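Local coordinates for protein 3-hydroxyisobutyrate dehydrogenase (Thermus thermophilus, PDB 2CVZ) that probably oxidises 3-hydroxyisobutyrate with NADP+ as hydride acceptor, a step of valine catabolism, at residues R57-C62 / E82-V87; P115-T120 / A163-N168; P215-T220 / D270-E275. All blocks are in the same frame, centred on the assembly; numbering follows the deposited sequence.

Interaction 1 (R57-C62 / E82-V87). With NDP (NADPH dihydro-nicotinamide-adenine-dinucleotide phosphate), chain G.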
loop_
_atom_site.group_PDB
_atom_site.type_symbol
_atom_site.label_atom_id
_atom_site.label_comp_id
_atom_site.label_asym_id
_atom_site.label_seq_id
_atom_site.Cartn_x
_atom_site.Cartn_y
_atom_site.Cartn_z
ATOM N N ARG C 57 -35.058 28.573 16.806
ATOM C CA ARG C 57 -35.635 27.299 17.215
ATOM C C ARG C 57 -34.684 26.222 16.702
ATOM O O ARG C 57 -34.540 25.155 17.300
ATOM C CB ARG C 57 -37.018 27.116 16.583
ATOM C CG ARG C 57 -37.580 25.702 16.686
ATOM C CD ARG C 57 -37.909 25.326 18.121
ATOM N NE ARG C 57 -39.042 26.091 18.636
ATOM C CZ ARG C 57 -39.548 25.955 19.857
ATOM N NH1 ARG C 57 -39.022 25.080 20.703
ATOM N NH2 ARG C 57 -40.588 26.690 20.229
ATOM N N VAL C 58 -34.036 26.517 15.580
ATOM C CA VAL C 58 -33.084 25.596 14.978
ATOM C C VAL C 58 -31.817 26.347 14.593
ATOM O O VAL C 58 -31.858 27.315 13.832
ATOM C CB VAL C 58 -33.653 24.924 13.710
ATOM C CG1 VAL C 58 -32.659 23.890 13.183
ATOM C CG2 VAL C 58 -34.991 24.271 14.018
ATOM N N ILE C 59 -30.694 25.895 15.136
ATOM C CA ILE C 59 -29.400 26.500 14.859
ATOM C C ILE C 59 -28.607 25.565 13.952
ATOM O O ILE C 59 -28.514 24.368 14.223
ATOM C CB ILE C 59 -28.600 26.717 16.164
ATOM C CG1 ILE C 59 -29.317 27.741 17.049
ATOM C CG2 ILE C 59 -27.187 27.180 15.843
ATOM C CD1 ILE C 59 -28.663 27.952 18.395
ATOM N N PHE C 60 -28.050 26.112 12.874
ATOM C CA PHE C 60 -27.244 25.330 11.939
ATOM C C PHE C 60 -25.789 25.769 12.001
ATOM O O PHE C 60 -25.499 26.948 12.192
ATOM C CB PHE C 60 -27.691 25.532 10.489
ATOM C CG PHE C 60 -29.052 24.996 10.174
ATOM C CD1 PHE C 60 -30.194 25.710 10.517
ATOM C CD2 PHE C 60 -29.193 23.794 9.488
ATOM C CE1 PHE C 60 -31.460 25.237 10.178
ATOM C CE2 PHE C 60 -30.456 23.310 9.143
ATOM C CZ PHE C 60 -31.590 24.033 9.488
ATOM N N THR C 61 -24.877 24.820 11.818
ATOM C CA THR C 61 -23.458 25.132 11.797
ATOM C C THR C 61 -22.787 24.348 10.683
ATOM O O THR C 61 -23.150 23.209 10.405
ATOM C CB THR C 61 -22.748 24.777 13.129
ATOM O OG1 THR C 61 -23.094 23.444 13.526
ATOM C CG2 THR C 61 -23.134 25.760 14.222
ATOM N N CYS C 62 -21.833 24.982 10.015
ATOM C CA CYS C 62 -21.076 24.317 8.969
ATOM C C CYS C 62 -19.687 24.912 9.067
ATOM O O CYS C 62 -19.325 25.828 8.323
ATOM C CB CYS C 62 -21.667 24.568 7.585
ATOM S SG CYS C 62 -20.897 23.506 6.348
ATOM N N GLU C 82 -34.099 26.041 26.150
ATOM C CA GLU C 82 -34.622 24.685 26.080
ATOM C C GLU C 82 -35.606 24.511 24.928
ATOM O O GLU C 82 -36.419 25.394 24.653
ATOM C CB GLU C 82 -35.296 24.319 27.406
ATOM C CG GLU C 82 -34.346 24.376 28.598
ATOM C CD GLU C 82 -35.015 24.007 29.910
ATOM O OE1 GLU C 82 -35.927 24.743 30.346
ATOM O OE2 GLU C 82 -34.623 22.982 30.505
ATOM N N GLY C 83 -35.520 23.368 24.252
ATOM C CA GLY C 83 -36.408 23.096 23.139
ATOM C C GLY C 83 -35.805 23.445 21.790
ATOM O O GLY C 83 -36.448 23.270 20.756
ATOM N N THR C 84 -34.572 23.940 21.799
ATOM C CA THR C 84 -33.883 24.309 20.567
ATOM C C THR C 84 -33.172 23.102 19.952
ATOM O O THR C 84 -32.827 22.143 20.648
ATOM C CB THR C 84 -32.834 25.420 20.821
ATOM O OG1 THR C 84 -33.489 26.601 21.303
ATOM C CG2 THR C 84 -32.085 25.758 19.536
ATOM N N TYR C 85 -32.957 23.156 18.644
ATOM C CA TYR C 85 -32.279 22.080 17.940
ATOM C C TYR C 85 -30.997 22.603 17.318
ATOM O O TYR C 85 -30.944 23.735 16.835
ATOM C CB TYR C 85 -33.189 21.505 16.858
ATOM C CG TYR C 85 -34.399 20.791 17.415
ATOM C CD1 TYR C 85 -34.310 19.474 17.862
ATOM C CD2 TYR C 85 -35.627 21.441 17.518
ATOM C CE1 TYR C 85 -35.418 18.819 18.396
ATOM C CE2 TYR C 85 -36.741 20.796 18.053
ATOM C CZ TYR C 85 -36.628 19.487 18.488
ATOM O OH TYR C 85 -37.727 18.843 19.007
ATOM N N TRP C 86 -29.961 21.773 17.344
ATOM C CA TRP C 86 -28.676 22.139 16.775
ATOM C C TRP C 86 -28.376 21.161 15.649
ATOM O O TRP C 86 -28.088 19.990 15.897
ATOM C CB TRP C 86 -27.576 22.063 17.843
ATOM C CG TRP C 86 -26.276 22.690 17.422
ATOM C CD1 TRP C 86 -25.534 22.386 16.315
ATOM C CD2 TRP C 86 -25.573 23.742 18.097
ATOM N NE1 TRP C 86 -24.416 23.182 16.258
ATOM C CE2 TRP C 86 -24.414 24.024 17.339
ATOM C CE3 TRP C 86 -25.810 24.473 19.269
ATOM C CZ2 TRP C 86 -23.491 25.009 17.716
ATOM C CZ3 TRP C 86 -24.891 25.455 19.645
ATOM C CH2 TRP C 86 -23.746 25.711 18.867
ATOM N N VAL C 87 -28.465 21.648 14.414
ATOM C CA VAL C 87 -28.205 20.830 13.235
ATOM C C VAL C 87 -26.787 21.138 12.772
ATOM O O VAL C 87 -26.515 22.213 12.239
ATOM C CB VAL C 87 -29.213 21.153 12.107
ATOM C CG1 VAL C 87 -28.907 20.315 10.866
ATOM C CG2 VAL C 87 -30.633 20.876 12.593
HETATM P PA NDP G . -14.684 27.014 4.354
HETATM O O1A NDP G . -15.110 27.610 3.117
HETATM O O2A NDP G . -13.239 26.884 4.758
HETATM O O5B NDP G . -15.507 27.805 5.528
HETATM C C5B NDP G . -15.275 27.478 6.903
HETATM C C4B NDP G . -16.218 28.410 7.650
HETATM O O4B NDP G . -15.987 28.155 9.062
HETATM C C3B NDP G . -16.055 29.879 7.426
HETATM O O3B NDP G . -17.361 30.512 7.469
HETATM C C2B NDP G . -15.235 30.350 8.564
HETATM O O2B NDP G . -15.257 31.740 8.893
HETATM C C1B NDP G . -15.687 29.415 9.642
HETATM N N9A NDP G . -14.678 29.263 10.726
HETATM C C8A NDP G . -13.372 28.726 10.648
HETATM N N7A NDP G . -12.779 28.756 11.826
HETATM C C5A NDP G . -13.677 29.310 12.697
HETATM C C6A NDP G . -13.653 29.612 14.078
HETATM N N6A NDP G . -12.569 29.344 14.806
HETATM N N1A NDP G . -14.744 30.175 14.655
HETATM C C2A NDP G . -15.842 30.446 13.912
HETATM N N3A NDP G . -15.966 30.201 12.603
HETATM C C4A NDP G . -14.837 29.625 12.046
HETATM O O3 NDP G . -15.315 25.582 4.521
HETATM P PN NDP G . -16.297 24.636 3.689
HETATM O O1N NDP G . -15.638 24.364 2.408
HETATM O O2N NDP G . -17.610 25.361 3.738
HETATM O O5D NDP G . -16.400 23.386 4.676
HETATM C C5D NDP G . -17.044 23.477 5.989
HETATM C C4D NDP G . -17.411 22.023 6.417
HETATM O O4D NDP G . -18.162 21.440 5.355
HETATM C C3D NDP G . -16.172 21.136 6.569
HETATM O O3D NDP G . -16.357 20.266 7.695
HETATM C C2D NDP G . -16.060 20.416 5.251
HETATM O O2D NDP G . -15.257 19.259 5.404
HETATM C C1D NDP G . -17.607 20.169 5.004
HETATM N N1N NDP G . -17.981 19.898 3.582
HETATM C C2N NDP G . -17.358 20.671 2.562
HETATM C C3N NDP G . -17.765 20.381 1.196
HETATM C C7N NDP G . -17.183 21.135 0.081
HETATM O O7N NDP G . -17.228 20.746 -1.104
HETATM N N7N NDP G . -16.576 22.316 0.305
HETATM C C4N NDP G . -18.723 19.382 0.972
HETATM C C5N NDP G . -19.304 18.656 1.971
HETATM C C6N NDP G . -18.935 18.913 3.277
HETATM P P2B NDP G . -14.453 32.830 8.131
HETATM O O1X NDP G . -14.291 33.885 9.151
HETATM O O2X NDP G . -15.246 33.262 6.948
HETATM O O3X NDP G . -13.102 32.264 7.697
#

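Interaction 2 (P115-T120 / A163-N168). With NDP (NADPH dihydro-nicotinamide-adenine-dinucleotide phosphate), chain G.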
loop_
_atom_site.group_PDB
_atom_site.type_symbol
_atom_site.label_atom_id
_atom_site.label_comp_id
_atom_site.label_asym_id
_atom_site.label_seq_id
_atom_site.Cartn_x
_atom_site.Cartn_y
_atom_site.Cartn_z
ATOM N N PRO C 115 -24.033 16.061 8.450
ATOM C CA PRO C 115 -23.058 16.385 7.404
ATOM C C PRO C 115 -23.705 16.215 6.030
ATOM O O PRO C 115 -24.715 15.518 5.892
ATOM C CB PRO C 115 -21.921 15.396 7.664
ATOM C CG PRO C 115 -22.616 14.230 8.302
ATOM C CD PRO C 115 -23.594 14.899 9.243
ATOM N N VAL C 116 -23.125 16.836 5.008
ATOM C CA VAL C 116 -23.721 16.764 3.682
ATOM C C VAL C 116 -22.761 16.395 2.560
ATOM O O VAL C 116 -21.547 16.369 2.739
ATOM C CB VAL C 116 -24.369 18.121 3.326
ATOM C CG1 VAL C 116 -25.444 18.475 4.353
ATOM C CG2 VAL C 116 -23.303 19.211 3.302
ATOM N N SER C 117 -23.328 16.104 1.395
ATOM C CA SER C 117 -22.539 15.779 0.219
ATOM C C SER C 117 -23.223 16.396 -0.990
ATOM O O SER C 117 -24.451 16.451 -1.053
ATOM C CB SER C 117 -22.420 14.269 0.035
ATOM O OG SER C 117 -21.523 13.982 -1.026
ATOM N N GLY C 118 -22.421 16.863 -1.943
ATOM C CA GLY C 118 -22.965 17.481 -3.137
ATOM C C GLY C 118 -22.073 18.606 -3.623
ATOM O O GLY C 118 -22.230 19.098 -4.740
ATOM N N GLY C 119 -21.130 19.016 -2.778
ATOM C CA GLY C 119 -20.216 20.083 -3.150
ATOM C C GLY C 119 -20.869 21.452 -3.166
ATOM O O GLY C 119 -22.046 21.593 -2.829
ATOM N N THR C 120 -20.106 22.469 -3.552
ATOM C CA THR C 120 -20.642 23.821 -3.599
ATOM C C THR C 120 -21.753 23.934 -4.638
ATOM O O THR C 120 -22.683 24.725 -4.473
ATOM C CB THR C 120 -19.534 24.860 -3.902
ATOM O OG1 THR C 120 -18.818 24.479 -5.083
ATOM C CG2 THR C 120 -18.563 24.955 -2.731
ATOM N N ALA C 163 -19.991 9.538 10.768
ATOM C CA ALA C 163 -19.297 8.313 10.389
ATOM C C ALA C 163 -19.540 7.968 8.925
ATOM O O ALA C 163 -18.602 7.659 8.191
ATOM C CB ALA C 163 -19.745 7.164 11.280
ATOM N N VAL C 164 -20.800 8.016 8.501
ATOM C CA VAL C 164 -21.129 7.712 7.113
ATOM C C VAL C 164 -20.491 8.738 6.181
ATOM O O VAL C 164 -20.029 8.398 5.091
ATOM C CB VAL C 164 -22.658 7.697 6.887
ATOM C CG1 VAL C 164 -22.967 7.535 5.409
ATOM C CG2 VAL C 164 -23.281 6.558 7.679
ATOM N N LYS C 165 -20.465 9.994 6.614
ATOM C CA LYS C 165 -19.872 11.053 5.805
ATOM C C LYS C 165 -18.385 10.790 5.606
ATOM O O LYS C 165 -17.870 10.913 4.499
ATOM C CB LYS C 165 -20.071 12.420 6.471
ATOM C CG LYS C 165 -19.330 13.579 5.788
ATOM C CD LYS C 165 -19.729 13.750 4.317
ATOM C CE LYS C 165 -18.972 14.908 3.671
ATOM N NZ LYS C 165 -19.240 15.023 2.206
ATOM N N ALA C 166 -17.700 10.423 6.685
ATOM C CA ALA C 166 -16.270 10.150 6.618
ATOM C C ALA C 166 -15.974 9.008 5.656
ATOM O O ALA C 166 -15.054 9.092 4.843
ATOM C CB ALA C 166 -15.727 9.821 8.011
ATOM N N ILE C 167 -16.751 7.935 5.743
ATOM C CA ILE C 167 -16.538 6.806 4.854
ATOM C C ILE C 167 -16.841 7.205 3.413
ATOM O O ILE C 167 -16.126 6.819 2.493
ATOM C CB ILE C 167 -17.405 5.595 5.274
ATOM C CG1 ILE C 167 -16.897 5.046 6.609
ATOM C CG2 ILE C 167 -17.346 4.508 4.214
ATOM C CD1 ILE C 167 -15.421 4.660 6.591
ATOM N N ASN C 168 -17.898 7.987 3.213
ATOM C CA ASN C 168 -18.240 8.430 1.865
ATOM C C ASN C 168 -17.064 9.186 1.247
ATOM O O ASN C 168 -16.695 8.947 0.096
ATOM C CB ASN C 168 -19.463 9.349 1.887
ATOM C CG ASN C 168 -19.700 10.026 0.550
ATOM O OD1 ASN C 168 -20.175 9.404 -0.402
ATOM N ND2 ASN C 168 -19.345 11.308 0.466
HETATM P PA NDP G . -14.684 27.014 4.354
HETATM O O1A NDP G . -15.110 27.610 3.117
HETATM O O2A NDP G . -13.239 26.884 4.758
HETATM O O5B NDP G . -15.507 27.805 5.528
HETATM C C5B NDP G . -15.275 27.478 6.903
HETATM C C4B NDP G . -16.218 28.410 7.650
HETATM O O4B NDP G . -15.987 28.155 9.062
HETATM C C3B NDP G . -16.055 29.879 7.426
HETATM O O3B NDP G . -17.361 30.512 7.469
HETATM C C2B NDP G . -15.235 30.350 8.564
HETATM O O2B NDP G . -15.257 31.740 8.893
HETATM C C1B NDP G . -15.687 29.415 9.642
HETATM N N9A NDP G . -14.678 29.263 10.726
HETATM C C8A NDP G . -13.372 28.726 10.648
HETATM N N7A NDP G . -12.779 28.756 11.826
HETATM C C5A NDP G . -13.677 29.310 12.697
HETATM C C6A NDP G . -13.653 29.612 14.078
HETATM N N6A NDP G . -12.569 29.344 14.806
HETATM N N1A NDP G . -14.744 30.175 14.655
HETATM C C2A NDP G . -15.842 30.446 13.912
HETATM N N3A NDP G . -15.966 30.201 12.603
HETATM C C4A NDP G . -14.837 29.625 12.046
HETATM O O3 NDP G . -15.315 25.582 4.521
HETATM P PN NDP G . -16.297 24.636 3.689
HETATM O O1N NDP G . -15.638 24.364 2.408
HETATM O O2N NDP G . -17.610 25.361 3.738
HETATM O O5D NDP G . -16.400 23.386 4.676
HETATM C C5D NDP G . -17.044 23.477 5.989
HETATM C C4D NDP G . -17.411 22.023 6.417
HETATM O O4D NDP G . -18.162 21.440 5.355
HETATM C C3D NDP G . -16.172 21.136 6.569
HETATM O O3D NDP G . -16.357 20.266 7.695
HETATM C C2D NDP G . -16.060 20.416 5.251
HETATM O O2D NDP G . -15.257 19.259 5.404
HETATM C C1D NDP G . -17.607 20.169 5.004
HETATM N N1N NDP G . -17.981 19.898 3.582
HETATM C C2N NDP G . -17.358 20.671 2.562
HETATM C C3N NDP G . -17.765 20.381 1.196
HETATM C C7N NDP G . -17.183 21.135 0.081
HETATM O O7N NDP G . -17.228 20.746 -1.104
HETATM N N7N NDP G . -16.576 22.316 0.305
HETATM C C4N NDP G . -18.723 19.382 0.972
HETATM C C5N NDP G . -19.304 18.656 1.971
HETATM C C6N NDP G . -18.935 18.913 3.277
HETATM P P2B NDP G . -14.453 32.830 8.131
HETATM O O1X NDP G . -14.291 33.885 9.151
HETATM O O2X NDP G . -15.246 33.262 6.948
HETATM O O3X NDP G . -13.102 32.264 7.697
#

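Interaction 3 (P215-T220 / D270-E275)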
loop_
_atom_site.group_PDB
_atom_site.type_symbol
_atom_site.label_atom_id
_atom_site.label_comp_id
_atom_site.label_asym_id
_atom_site.label_seq_id
_atom_site.Cartn_x
_atom_site.Cartn_y
_atom_site.Cartn_z
ATOM N N PRO C 215 -13.136 15.258 -15.519
ATOM C CA PRO C 215 -13.322 15.886 -16.830
ATOM C C PRO C 215 -13.462 17.403 -16.744
ATOM O O PRO C 215 -12.873 18.137 -17.537
ATOM C CB PRO C 215 -14.603 15.234 -17.352
ATOM C CG PRO C 215 -14.622 13.903 -16.674
ATOM C CD PRO C 215 -14.176 14.244 -15.271
ATOM N N GLN C 216 -14.239 17.862 -15.769
ATOM C CA GLN C 216 -14.507 19.283 -15.586
ATOM C C GLN C 216 -13.396 20.110 -14.937
ATOM O O GLN C 216 -13.260 21.300 -15.227
ATOM C CB GLN C 216 -15.795 19.469 -14.773
ATOM C CG GLN C 216 -17.039 18.823 -15.384
ATOM C CD GLN C 216 -17.076 17.311 -15.214
ATOM O OE1 GLN C 216 -16.194 16.718 -14.589
ATOM N NE2 GLN C 216 -18.111 16.680 -15.766
ATOM N N ARG C 217 -12.598 19.493 -14.071
ATOM C CA ARG C 217 -11.544 20.231 -13.381
ATOM C C ARG C 217 -10.118 19.972 -13.840
ATOM O O ARG C 217 -9.303 20.893 -13.873
ATOM C CB ARG C 217 -11.621 19.967 -11.880
ATOM C CG ARG C 217 -12.997 20.168 -11.314
ATOM C CD ARG C 217 -13.004 20.126 -9.806
ATOM N NE ARG C 217 -14.358 20.323 -9.307
ATOM C CZ ARG C 217 -14.656 20.733 -8.082
ATOM N NH1 ARG C 217 -13.689 20.994 -7.209
ATOM N NH2 ARG C 217 -15.925 20.893 -7.737
ATOM N N VAL C 218 -9.815 18.727 -14.186
ATOM C CA VAL C 218 -8.463 18.371 -14.596
ATOM C C VAL C 218 -8.177 18.535 -16.086
ATOM O O VAL C 218 -7.237 19.231 -16.469
ATOM C CB VAL C 218 -8.138 16.920 -14.188
ATOM C CG1 VAL C 218 -6.693 16.594 -14.532
ATOM C CG2 VAL C 218 -8.398 16.730 -12.697
ATOM N N LEU C 219 -8.974 17.886 -16.924
ATOM C CA LEU C 219 -8.766 17.970 -18.364
ATOM C C LEU C 219 -8.802 19.415 -18.858
ATOM O O LEU C 219 -8.068 19.784 -19.777
ATOM C CB LEU C 219 -9.818 17.129 -19.098
ATOM C CG LEU C 219 -9.554 15.619 -19.182
ATOM C CD1 LEU C 219 -9.269 15.042 -17.804
ATOM C CD2 LEU C 219 -10.755 14.939 -19.807
ATOM N N THR C 220 -9.651 20.226 -18.235
ATOM C CA THR C 220 -9.804 21.634 -18.593
ATOM C C THR C 220 -8.686 22.492 -18.010
ATOM O O THR C 220 -8.471 23.628 -18.448
ATOM C CB THR C 220 -11.129 22.196 -18.060
ATOM O OG1 THR C 220 -11.153 22.066 -16.632
ATOM C CG2 THR C 220 -12.310 21.448 -18.655
ATOM N N ASP C 270 -4.733 24.487 1.345
ATOM C CA ASP C 270 -5.712 25.334 0.670
ATOM C C ASP C 270 -5.918 25.071 -0.820
ATOM O O ASP C 270 -6.731 25.736 -1.470
ATOM C CB ASP C 270 -5.374 26.806 0.910
ATOM C CG ASP C 270 -5.547 27.200 2.363
ATOM O OD1 ASP C 270 -6.655 26.987 2.909
ATOM O OD2 ASP C 270 -4.582 27.717 2.962
ATOM N N ALA C 271 -5.188 24.106 -1.367
ATOM C CA ALA C 271 -5.365 23.754 -2.768
ATOM C C ALA C 271 -6.707 23.023 -2.804
ATOM O O ALA C 271 -7.204 22.607 -1.760
ATOM C CB ALA C 271 -4.252 22.828 -3.220
ATOM N N ASP C 272 -7.304 22.873 -3.983
ATOM C CA ASP C 272 -8.575 22.162 -4.068
ATOM C C ASP C 272 -8.279 20.673 -3.941
ATOM O O ASP C 272 -7.210 20.215 -4.351
ATOM C CB ASP C 272 -9.272 22.429 -5.403
ATOM C CG ASP C 272 -10.611 21.724 -5.502
ATOM O OD1 ASP C 272 -11.539 22.114 -4.764
ATOM O OD2 ASP C 272 -10.732 20.778 -6.306
ATOM N N HIS C 273 -9.219 19.917 -3.382
ATOM C CA HIS C 273 -9.008 18.483 -3.207
ATOM C C HIS C 273 -8.648 17.770 -4.507
ATOM O O HIS C 273 -7.831 16.846 -4.512
ATOM C CB HIS C 273 -10.240 17.821 -2.564
ATOM C CG HIS C 273 -11.483 17.882 -3.400
ATOM N ND1 HIS C 273 -12.291 16.784 -3.610
ATOM C CD2 HIS C 273 -12.077 18.913 -4.047
ATOM C CE1 HIS C 273 -13.329 17.137 -4.348
ATOM N NE2 HIS C 273 -13.224 18.424 -4.625
ATOM N N VAL C 274 -9.246 18.198 -5.615
ATOM C CA VAL C 274 -8.966 17.568 -6.898
ATOM C C VAL C 274 -7.544 17.864 -7.375
ATOM O O VAL C 274 -6.995 17.141 -8.205
ATOM C CB VAL C 274 -9.987 18.018 -7.965
ATOM C CG1 VAL C 274 -9.662 17.385 -9.312
ATOM C CG2 VAL C 274 -11.390 17.615 -7.523
ATOM N N GLU C 275 -6.940 18.921 -6.842
ATOM C CA GLU C 275 -5.573 19.261 -7.226
ATOM C C GLU C 275 -4.588 18.207 -6.730
ATOM O O GLU C 275 -3.405 18.238 -7.072
ATOM C CB GLU C 275 -5.191 20.644 -6.692
ATOM C CG GLU C 275 -5.746 21.776 -7.546
ATOM C CD GLU C 275 -5.255 23.140 -7.113
ATOM O OE1 GLU C 275 -5.899 23.759 -6.243
ATOM O OE2 GLU C 275 -4.216 23.587 -7.643
#

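Interaction 1 (R57-C62 / E82-V87)
The indole N-H of Trp86 reaches across to the hydroxyl of Thr61, NE1 to OG1 at 3.0 Å, slightly out of the ring plane; Asp88 also bonds this hydroxyl. On the same side of the sheet, one face of the indole takes CG2 of Ile59, while Thr61 CG2 lies 3.6 Å from Trp86 CZ2. With chi1 at -168° the Trp86 ring turns from its own N over the neighbouring strand. On the opposite side of the sheet, Val87 CB sits 3.7 Å from Phe60 CD2 and Val87 CG2 meets CG1 of Val58. Cut back to an alanine, position 86 would probably leave Thr61 OG1 with Asp88 but no indole donor, and open a gap beside Ile59. Beneath runs a parallel ladder, including Ile59 N to Tyr85 O at 2.8 Å and Val87 N to Ile59 O at 2.7 Å. It is the strand pairing of a beta-alpha-beta unit, with helix 66-76 as crossover, in the Rossmann-type domain. Further out, Arg57, salt-bridged to Glu2, gives NH1 to Gly83 O from above the carbonyl plane. The chemistry is thus backbone bonding between apolar faces, with one hydroxyl held twice where the strands run toward the cofactor.

Interaction 2 (P115-T120 / A163-N168)
The dihydronicotinamide ring of NADPH lies beside the meeting of Val116 and Lys165: Val116 O comes in at its edge, in the ring plane, 3.3 Å from C5N, and Lys165 NZ stands obliquely off one side, beyond the rim, 3.6 Å from C5N. This is the joint between the two domains: the end of strand 110-117, in the Rossmann-type sheet, meets the long helix 160-188, and the cofactor's reactive ring sits beside it. The puckered Pro115 ring packs on the lysine methylenes, CG of Pro115 3.6 Å from CB of Lys165, the two side chains running alongside one another and pointing opposite ways. Lys165 bends once, at chi2 (58°), and then runs straight out to bring NZ to Val116 O at 2.7 Å, with the nitrogen tilted 22° from the carbonyl plane. Asn169, next to the contact on the helix, gives NZ a second partner through OD1. A lysine so placed at the nicotinamide is consistent with the active-site lysine of the beta-hydroxyacid dehydrogenases. Nearby, Ser117 OG bonds Ser204 N, Asn168 ND2 bonds Ser204 OG and Asn168 OD1 takes Gly205 N, all three partners on the second subunit. The subunit interface therefore comes right up to this corner of the pocket. Past the strand, Gly119 brings its CA to 3.7 Å from the carboxamide oxygen O7N of NADPH.

Interaction 3 (P215-T220 / D270-E275)
Arg217 meets Asp272 in a salt bridge, NH1 to OD2 at 3.1 Å, through a weak, bent hydrogen bond (134° at the hydrogen). The aspartate heads an Asx turn: its OD2 also accepts from Val274 N at 3.1 Å, met from above the carboxylate plane, at the entry to the 3-10 segment 273-275 that leads into helix 276-284. Its other oxygen, OD1, takes the backbone N-H groups of Thr226 and Phe227, so the carboxylate collects four bonds in all. Arg217 NH1 is shared too, bonding Thr226 OG1 as well, and the loop after helix 214-219 is drawn into the same network. The guanidinium and carboxylate planes stand 35° apart. Asp272 N is satisfied in turn by Glu275 OE1 at 2.8 Å in a nearly straight bond, and Glu275 N returns to Asp272 O, while OE2 pairs with Arg278. Apolar contact backs the polar one within this helical domain. The straight Arg217 chain passes its CD 3.8 Å from Val274 CG2, and Val218 CG2 touches Val274 CG1. The His273 ring packs edge-to-face with Phe227, and Val274 CG2 rests over one side of it, 3.5 Å from its plane and nearer its margin than its centre.

Interactions 1 and 2 belong to one sheet, since strands 85-88 and 110-117 are neighbours in it, and both touch NADPH; they lie about 20 Å apart, centre to centre. Interaction 1 is a mostly buried strand pairing, zipped by backbone bonds and partly exposed at its Arg57 end, whereas interaction 2, near the centre of the chain, is wholly buried, joins the sheet to the long helix of the other domain through one lysine and borders a second subunit. Interaction 3 shares no element with either. It is wholly in the helical domain, largely buried but with a partly exposed arginine, and relies on charge and turn capping. Its nearest atoms come within about 5 Å of interaction 2, against about 14 Å for interaction 1.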